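Hypothetical aldose 1-epimerase (Klebsiella pneumoniae subsp. pneumoniae MGH 78578, PDB 3TY1) probably binds carbohydrate and may act as a sugar epimerase of the galactose mutarotase clan, although its substrate is not established. Local coordinates at residues A[31-36]-A[149-154]; A[118-123]-A[171-176]; A[272-277]-A[362-367]. All blocks are in the same frame, centred on the assembly; numbering follows the deposited sequence.

Contact 1 (A[31-36]-A[149-154])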
# COMPACT_ATOMS: atom_id res chain seq x y z
N HIS A 31 -39.07 -16.89 -8.02
CA HIS A 31 -38.58 -15.87 -7.09
C HIS A 31 -37.72 -14.84 -7.82
O HIS A 31 -36.77 -15.25 -8.51
CB HIS A 31 -37.75 -16.53 -5.99
CG HIS A 31 -38.55 -17.35 -5.02
ND1 HIS A 31 -39.18 -16.78 -3.94
CD2 HIS A 31 -38.79 -18.68 -4.94
CE1 HIS A 31 -39.80 -17.72 -3.25
NE2 HIS A 31 -39.57 -18.89 -3.83
N ALA A 32 -38.08 -13.55 -7.70
CA ALA A 32 -37.35 -12.45 -8.35
C ALA A 32 -36.05 -12.16 -7.65
O ALA A 32 -35.97 -12.14 -6.43
CB ALA A 32 -38.18 -11.19 -8.38
N PHE A 33 -35.04 -11.83 -8.45
CA PHE A 33 -33.76 -11.48 -7.91
C PHE A 33 -32.91 -10.71 -8.93
O PHE A 33 -33.22 -10.66 -10.13
CB PHE A 33 -32.99 -12.75 -7.46
CG PHE A 33 -32.63 -13.68 -8.58
CD1 PHE A 33 -31.42 -13.50 -9.27
CD2 PHE A 33 -33.44 -14.72 -8.92
CE1 PHE A 33 -31.07 -14.37 -10.31
CE2 PHE A 33 -33.08 -15.61 -9.96
CZ PHE A 33 -31.90 -15.42 -10.64
N SER A 34 -31.86 -10.12 -8.44
CA SER A 34 -30.85 -9.52 -9.31
C SER A 34 -29.50 -9.77 -8.68
O SER A 34 -29.43 -10.07 -7.48
CB SER A 34 -31.10 -8.03 -9.50
OG SER A 34 -30.87 -7.34 -8.29
N ILE A 35 -28.46 -9.73 -9.51
CA ILE A 35 -27.08 -9.90 -9.04
C ILE A 35 -26.34 -8.70 -9.62
O ILE A 35 -26.41 -8.46 -10.84
CB ILE A 35 -26.44 -11.25 -9.50
CG1 ILE A 35 -27.36 -12.42 -9.14
CG2 ILE A 35 -25.06 -11.40 -8.86
CD1 ILE A 35 -26.97 -13.78 -9.76
N GLU A 36 -25.67 -7.95 -8.75
CA GLU A 36 -25.01 -6.72 -9.14
C GLU A 36 -23.63 -6.56 -8.53
O GLU A 36 -23.45 -6.72 -7.30
CB GLU A 36 -25.87 -5.50 -8.73
CG GLU A 36 -25.26 -4.17 -9.20
CD GLU A 36 -26.11 -2.93 -8.91
OE1 GLU A 36 -27.16 -3.05 -8.26
OE2 GLU A 36 -25.69 -1.83 -9.35
N VAL A 149 -20.06 -15.76 -11.77
CA VAL A 149 -21.42 -15.86 -11.29
C VAL A 149 -22.14 -16.89 -12.17
O VAL A 149 -22.10 -16.80 -13.41
CB VAL A 149 -22.15 -14.50 -11.37
CG1 VAL A 149 -23.64 -14.67 -11.04
CG2 VAL A 149 -21.48 -13.49 -10.45
N GLU A 150 -22.82 -17.83 -11.54
CA GLU A 150 -23.52 -18.90 -12.26
C GLU A 150 -24.96 -18.93 -11.79
O GLU A 150 -25.23 -18.79 -10.59
CB GLU A 150 -22.82 -20.24 -11.99
CG GLU A 150 -23.52 -21.51 -12.50
CD GLU A 150 -22.91 -22.80 -11.92
OE1 GLU A 150 -21.66 -22.93 -11.90
OE2 GLU A 150 -23.69 -23.66 -11.44
N VAL A 151 -25.88 -19.11 -12.72
CA VAL A 151 -27.31 -19.24 -12.41
C VAL A 151 -27.83 -20.45 -13.18
O VAL A 151 -27.65 -20.54 -14.39
CB VAL A 151 -28.11 -17.98 -12.78
CG1 VAL A 151 -29.63 -18.16 -12.39
CG2 VAL A 151 -27.51 -16.75 -12.06
N ALA A 152 -28.41 -21.40 -12.46
CA ALA A 152 -29.01 -22.58 -13.07
C ALA A 152 -30.09 -22.17 -14.06
O ALA A 152 -30.81 -21.17 -13.85
CB ALA A 152 -29.60 -23.51 -12.01
N ASP A 153 -30.22 -22.94 -15.13
CA ASP A 153 -31.17 -22.60 -16.21
C ASP A 153 -32.62 -22.96 -15.93
O ASP A 153 -33.50 -22.62 -16.75
CB ASP A 153 -30.71 -23.16 -17.57
CG ASP A 153 -30.71 -24.68 -17.66
OD1 ASP A 153 -31.34 -25.42 -16.83
OD2 ASP A 153 -30.04 -25.13 -18.63
N SER A 154 -32.90 -23.64 -14.82
CA SER A 154 -34.28 -24.00 -14.49
C SER A 154 -34.47 -23.98 -12.98
O SER A 154 -33.49 -23.91 -12.24
CB SER A 154 -34.63 -25.36 -15.12
OG SER A 154 -33.93 -26.41 -14.48
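Ile-35 reaches across to Val-149 and Val-151, and its side chain carries most of this buried contact. The bond from CA to CB is directed at the opposing strand. From there CG2 leads to Val-149 CG1 at 4.2 Å, while CG1 turns to the side of the backbone N (chi1 -52°) and extends its terminal methyl to touch both valines. CD1 meets Val-149 CG1 tip to tip at 3.7 Å, and the isoleucine and Val-151 lie alongside each other, running opposite ways, with CD1 3.8 Å from Val-151 CG2. Strands 33-36 and 149-152 share no hydrogen bond. They run nearly antiparallel (162°) with their axes 10.1 Å apart, as expected where two beta sheets pack face to face, here the six-stranded antiparallel sheet and the large ten-stranded one of this supersandwich protein. Each strand belongs to its own sheet: Ile-35 pairs through its backbone with Ile-21, while strand 146-152 lies between strands 2-9 and 159-169, and Val-149 and Val-151 touch Leu-7 and Trp-5 of the former. Phe-33, two residues before Ile-35, adds an aromatic group. Its chi1 of 65° sets CG between the backbone N and the carbonyl carbon, and the ring comes obliquely to Val-151, CZ lying 4.0 Å from CG1. Pro-185 touches the same ring. Between the valines, Glu-150 points away from strand 33-36 and forms a salt bridge with Arg-162.

Contact 2 (A[118-123]-A[171-176]); sequences GYEWTG and KKADLQ. With SO4 (sulfate ion), chain J.
Leu-175 packs against the backbone of Glu-120, just beyond a classic beta bulge in which Lys-172 and Ala-173 both face Thr-169. The leucine points at the 118-123 turn, and chi1 of -71°, with CG beside its own backbone N, brings CD1 to 3.9 Å from Glu-120 CA and 4.3 Å from Tyr-119 C. Tyr-119 follows a cis peptide bond, and although its CB starts toward Leu-175, its ring leads away and its OH is hydrogen-bonded to the OH of Tyr-210. Glu-120 runs roughly alongside the bulged strand, against its direction: its CD lies 4.2 Å from Ala-173 CB and sits in plane at the edge of the Trp-121 ring. Its carboxylate makes a salt bridge with Arg-101 of the second subunit, which places the turn at a subunit interface. Glu-167 joins the two segments, receiving the N-H groups of Tyr-119 and Glu-120 on its carboxylate and pairing through its backbone with Leu-175. On strand 173-176, Gln-176 NE2 donates almost straight to Asp-174 OD1 (2.9 Å). Lys-172 starts toward 118-123, but its chain, bent at chi2, leads its end away, and NZ bonds to O4 of a sulfate, probably from the crystallisation liquor, at 3.0 Å.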
# COMPACT_ATOMS: atom_id res chain seq x y z
N GLY A 118 -7.09 -16.59 7.16
CA GLY A 118 -6.22 -17.66 6.64
C GLY A 118 -5.68 -17.20 5.29
O GLY A 118 -5.74 -16.02 5.02
N TYR A 119 -5.15 -18.08 4.43
CA TYR A 119 -4.95 -19.52 4.71
C TYR A 119 -3.51 -19.87 5.04
O TYR A 119 -3.24 -20.88 5.69
CB TYR A 119 -5.42 -20.37 3.53
CG TYR A 119 -6.91 -20.38 3.37
CD1 TYR A 119 -7.58 -19.32 2.75
CD2 TYR A 119 -7.68 -21.47 3.83
CE1 TYR A 119 -8.96 -19.33 2.61
CE2 TYR A 119 -9.08 -21.50 3.66
CZ TYR A 119 -9.71 -20.40 3.07
OH TYR A 119 -11.07 -20.39 2.90
N GLU A 120 -2.57 -19.03 4.62
CA GLU A 120 -1.14 -19.29 4.89
C GLU A 120 -0.87 -19.29 6.42
O GLU A 120 -0.05 -20.08 6.93
CB GLU A 120 -0.28 -18.28 4.13
CG GLU A 120 1.16 -18.73 3.97
CD GLU A 120 2.08 -17.68 3.37
OE1 GLU A 120 1.64 -16.90 2.50
OE2 GLU A 120 3.28 -17.68 3.72
N TRP A 121 -1.56 -18.41 7.14
CA TRP A 121 -1.59 -18.43 8.61
C TRP A 121 -2.83 -17.71 9.09
O TRP A 121 -3.54 -17.10 8.29
CB TRP A 121 -0.32 -17.83 9.26
CG TRP A 121 -0.23 -16.39 9.13
CD1 TRP A 121 -0.68 -15.46 10.01
CD2 TRP A 121 0.28 -15.67 8.01
NE1 TRP A 121 -0.47 -14.21 9.53
CE2 TRP A 121 0.10 -14.30 8.29
CE3 TRP A 121 0.86 -16.04 6.80
CZ2 TRP A 121 0.48 -13.29 7.39
CZ3 TRP A 121 1.24 -15.05 5.91
CH2 TRP A 121 1.05 -13.68 6.22
N THR A 122 -3.06 -17.75 10.40
CA THR A 122 -4.20 -17.11 11.02
C THR A 122 -3.88 -16.71 12.46
O THR A 122 -2.80 -16.96 12.97
CB THR A 122 -5.43 -18.06 11.02
OG1 THR A 122 -6.61 -17.29 11.18
CG2 THR A 122 -5.32 -19.17 12.12
N GLY A 123 -4.83 -16.04 13.10
CA GLY A 123 -4.75 -15.78 14.53
C GLY A 123 -4.11 -14.47 14.91
O GLY A 123 -3.68 -13.68 14.04
N LYS A 171 9.43 -18.64 -3.82
CA LYS A 171 10.23 -19.25 -2.74
C LYS A 171 9.47 -19.54 -1.47
O LYS A 171 10.05 -20.09 -0.55
CB LYS A 171 11.47 -18.41 -2.39
CG LYS A 171 12.51 -18.30 -3.50
CD LYS A 171 13.51 -19.42 -3.41
CE LYS A 171 14.70 -19.15 -4.30
NZ LYS A 171 15.70 -20.20 -4.15
N LYS A 172 8.18 -19.25 -1.38
CA LYS A 172 7.49 -19.34 -0.09
C LYS A 172 6.25 -20.22 -0.10
O LYS A 172 6.12 -21.15 0.72
CB LYS A 172 7.13 -17.94 0.38
CG LYS A 172 8.33 -17.04 0.75
CD LYS A 172 9.16 -17.64 1.86
CE LYS A 172 10.15 -16.65 2.44
NZ LYS A 172 10.95 -17.37 3.47
N ALA A 173 5.35 -19.95 -1.03
CA ALA A 173 4.05 -20.63 -1.07
C ALA A 173 3.30 -20.41 -2.38
O ALA A 173 3.57 -19.46 -3.12
CB ALA A 173 3.20 -20.13 0.09
N ASP A 174 2.41 -21.35 -2.70
CA ASP A 174 1.44 -21.13 -3.77
C ASP A 174 0.15 -21.81 -3.34
O ASP A 174 -0.23 -22.90 -3.82
CB ASP A 174 1.93 -21.58 -5.17
CG ASP A 174 1.08 -20.96 -6.31
OD1 ASP A 174 0.14 -20.15 -6.02
OD2 ASP A 174 1.35 -21.26 -7.51
N LEU A 175 -0.48 -21.18 -2.36
CA LEU A 175 -1.76 -21.60 -1.85
C LEU A 175 -2.82 -20.76 -2.53
O LEU A 175 -2.66 -19.53 -2.65
CB LEU A 175 -1.80 -21.40 -0.34
CG LEU A 175 -0.96 -22.31 0.56
CD1 LEU A 175 -1.23 -21.86 1.97
CD2 LEU A 175 -1.28 -23.81 0.37
N GLN A 176 -3.88 -21.41 -3.01
CA GLN A 176 -4.96 -20.71 -3.67
C GLN A 176 -6.29 -21.32 -3.24
O GLN A 176 -6.44 -22.53 -3.23
CB GLN A 176 -4.82 -20.79 -5.19
CG GLN A 176 -3.44 -20.43 -5.74
CD GLN A 176 -3.38 -20.41 -7.27
OE1 GLN A 176 -4.40 -20.48 -7.94
NE2 GLN A 176 -2.20 -20.28 -7.81
S SO4 J . 7.87 -19.00 5.87
O1 SO4 J . 6.81 -18.45 6.71
O2 SO4 J . 8.52 -20.12 6.56
O3 SO4 J . 7.36 -19.46 4.59
O4 SO4 J . 8.87 -17.98 5.56

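Contact 3 (A[272-277]-A[362-367])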
# COMPACT_ATOMS: atom_id res chain seq x y z
N GLN A 272 -20.85 -33.88 11.09
CA GLN A 272 -21.43 -32.58 10.96
C GLN A 272 -21.78 -32.10 12.35
O GLN A 272 -22.25 -32.90 13.20
CB GLN A 272 -22.69 -32.62 10.10
CG GLN A 272 -22.51 -33.15 8.67
CD GLN A 272 -21.39 -32.47 7.93
OE1 GLN A 272 -21.46 -31.27 7.65
NE2 GLN A 272 -20.34 -33.24 7.62
N THR A 273 -21.56 -30.81 12.60
CA THR A 273 -21.98 -30.19 13.84
C THR A 273 -22.74 -28.89 13.51
O THR A 273 -22.79 -28.49 12.35
CB THR A 273 -20.80 -29.94 14.78
OG1 THR A 273 -21.30 -29.65 16.09
CG2 THR A 273 -19.92 -28.81 14.27
N LEU A 274 -23.32 -28.28 14.53
CA LEU A 274 -24.21 -27.13 14.35
C LEU A 274 -24.03 -26.22 15.55
O LEU A 274 -24.08 -26.68 16.68
CB LEU A 274 -25.67 -27.61 14.24
CG LEU A 274 -26.81 -26.72 13.82
CD1 LEU A 274 -26.56 -26.16 12.42
CD2 LEU A 274 -28.15 -27.48 13.86
N ALA A 275 -23.81 -24.94 15.28
CA ALA A 275 -23.71 -23.91 16.31
C ALA A 275 -24.62 -22.75 15.93
O ALA A 275 -24.85 -22.48 14.72
CB ALA A 275 -22.27 -23.45 16.44
N ALA A 276 -25.10 -22.04 16.93
CA ALA A 276 -26.07 -20.96 16.66
C ALA A 276 -26.10 -19.88 17.75
O ALA A 276 -25.73 -20.13 18.91
CB ALA A 276 -27.47 -21.59 16.49
N VAL A 277 -26.50 -18.68 17.35
CA VAL A 277 -26.83 -17.61 18.24
C VAL A 277 -28.31 -17.31 18.02
O VAL A 277 -28.78 -17.23 16.89
CB VAL A 277 -25.95 -16.37 18.08
CG1 VAL A 277 -25.91 -15.86 16.63
CG2 VAL A 277 -26.46 -15.26 19.02
N GLU A 362 -32.28 -26.06 18.07
CA GLU A 362 -32.00 -26.39 19.47
C GLU A 362 -32.16 -27.90 19.74
O GLU A 362 -31.35 -28.51 20.45
CB GLU A 362 -32.83 -25.49 20.38
CG GLU A 362 -32.34 -25.44 21.81
CD GLU A 362 -32.87 -24.26 22.62
OE1 GLU A 362 -33.53 -23.34 22.06
OE2 GLU A 362 -32.64 -24.26 23.85
N GLN A 363 -33.18 -28.50 19.12
CA GLN A 363 -33.46 -29.95 19.22
C GLN A 363 -32.37 -30.81 18.54
O GLN A 363 -31.97 -31.85 19.08
CB GLN A 363 -34.85 -30.31 18.62
CG GLN A 363 -36.05 -30.44 19.60
CD GLN A 363 -36.82 -29.13 19.93
OE1 GLN A 363 -36.28 -28.20 20.56
NE2 GLN A 363 -38.11 -29.10 19.54
N LYS A 364 -31.89 -30.38 17.37
CA LYS A 364 -30.79 -31.09 16.69
C LYS A 364 -29.51 -31.03 17.52
O LYS A 364 -28.81 -32.03 17.66
CB LYS A 364 -30.54 -30.56 15.28
CG LYS A 364 -29.55 -31.37 14.45
CD LYS A 364 -30.04 -32.80 14.08
CE LYS A 364 -28.86 -33.73 13.71
NZ LYS A 364 -29.25 -35.19 13.59
N ILE A 365 -29.24 -29.87 18.11
CA ILE A 365 -28.05 -29.66 18.95
C ILE A 365 -28.14 -30.56 20.20
O ILE A 365 -27.18 -31.29 20.53
CB ILE A 365 -27.84 -28.15 19.30
CG1 ILE A 365 -27.34 -27.39 18.05
CG2 ILE A 365 -26.88 -28.02 20.44
CD1 ILE A 365 -27.20 -25.88 18.20
N ALA A 366 -29.32 -30.57 20.83
CA ALA A 366 -29.57 -31.43 22.02
C ALA A 366 -29.43 -32.92 21.70
O ALA A 366 -29.02 -33.70 22.54
CB ALA A 366 -30.95 -31.12 22.63
N LYS A 367 -29.78 -33.33 20.48
CA LYS A 367 -29.60 -34.71 20.03
C LYS A 367 -28.11 -35.08 19.86
O LYS A 367 -27.70 -36.16 20.24
CB LYS A 367 -30.36 -34.96 18.72
CG LYS A 367 -30.27 -36.38 18.21
CD LYS A 367 -31.27 -36.66 17.10
CE LYS A 367 -31.27 -38.14 16.72
NZ LYS A 367 -32.26 -38.39 15.63
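Two first torsions bring Leu-274 and Ile-365 together: chi1 of -169° swings Leu-274 CG to the side remote from its backbone N, and chi1 of -73° sets Ile-365 CG1 beside its own N, from where the extended chain carries CD1 over the strand. The result is alpha-on-beta packing, helix 355-369 lying on one face of the ten-stranded sheet near its edge, with local axes 8.7 Å apart and inclined at 132°. Leu-274 and Ala-276 point at the helix, where both touch Val-361, whereas Thr-273 and Ala-275 point away. Leu-274 CB lies 4.2 Å from Ile-365 CG1. Farther out, the leucine crosses Lys-364 at about a right angle, its CD2 meeting the base of the lysine at CB (4.1 Å). The bent lysine chain then turns its amino end away from the strand; a bound methylpentanediol, probably from the crystallisation liquor, lies close by. Ile-365 also rests on Leu-226 and Pro-228 of the edge strand. Leu-274 O is buried without a polar partner, probably because the strand pairing sets it near Pro-228, which has no N-H to offer. Apolar carbons cover it: Ile-365 CG1 and CD1 each lie 3.6 Å from Leu-274 O.

Overall arrangement
From the N terminus, the chain forms strands 2-9 and 14-15 of the ten-stranded sheet and then, in the six-stranded sheet, strand 33-39; contact 1 closes a long loop when strand 146-152 packs against it. Before that, 118-123 has passed, and contact 2 completes its own shorter loop at 171-176; the loops therefore cross. Contact 3 follows in series, opening at 272-277 and closing with the helix after strand 342-352. All three reach the ten-stranded sheet without touching one another: contact 1 joins it to the six-stranded sheet, contact 2 to the turn after strand 114-119 of the mixed sheet, and contact 3 to helix 355-369. Contacts 2 and 3 lie on opposite sides of the chain's centre.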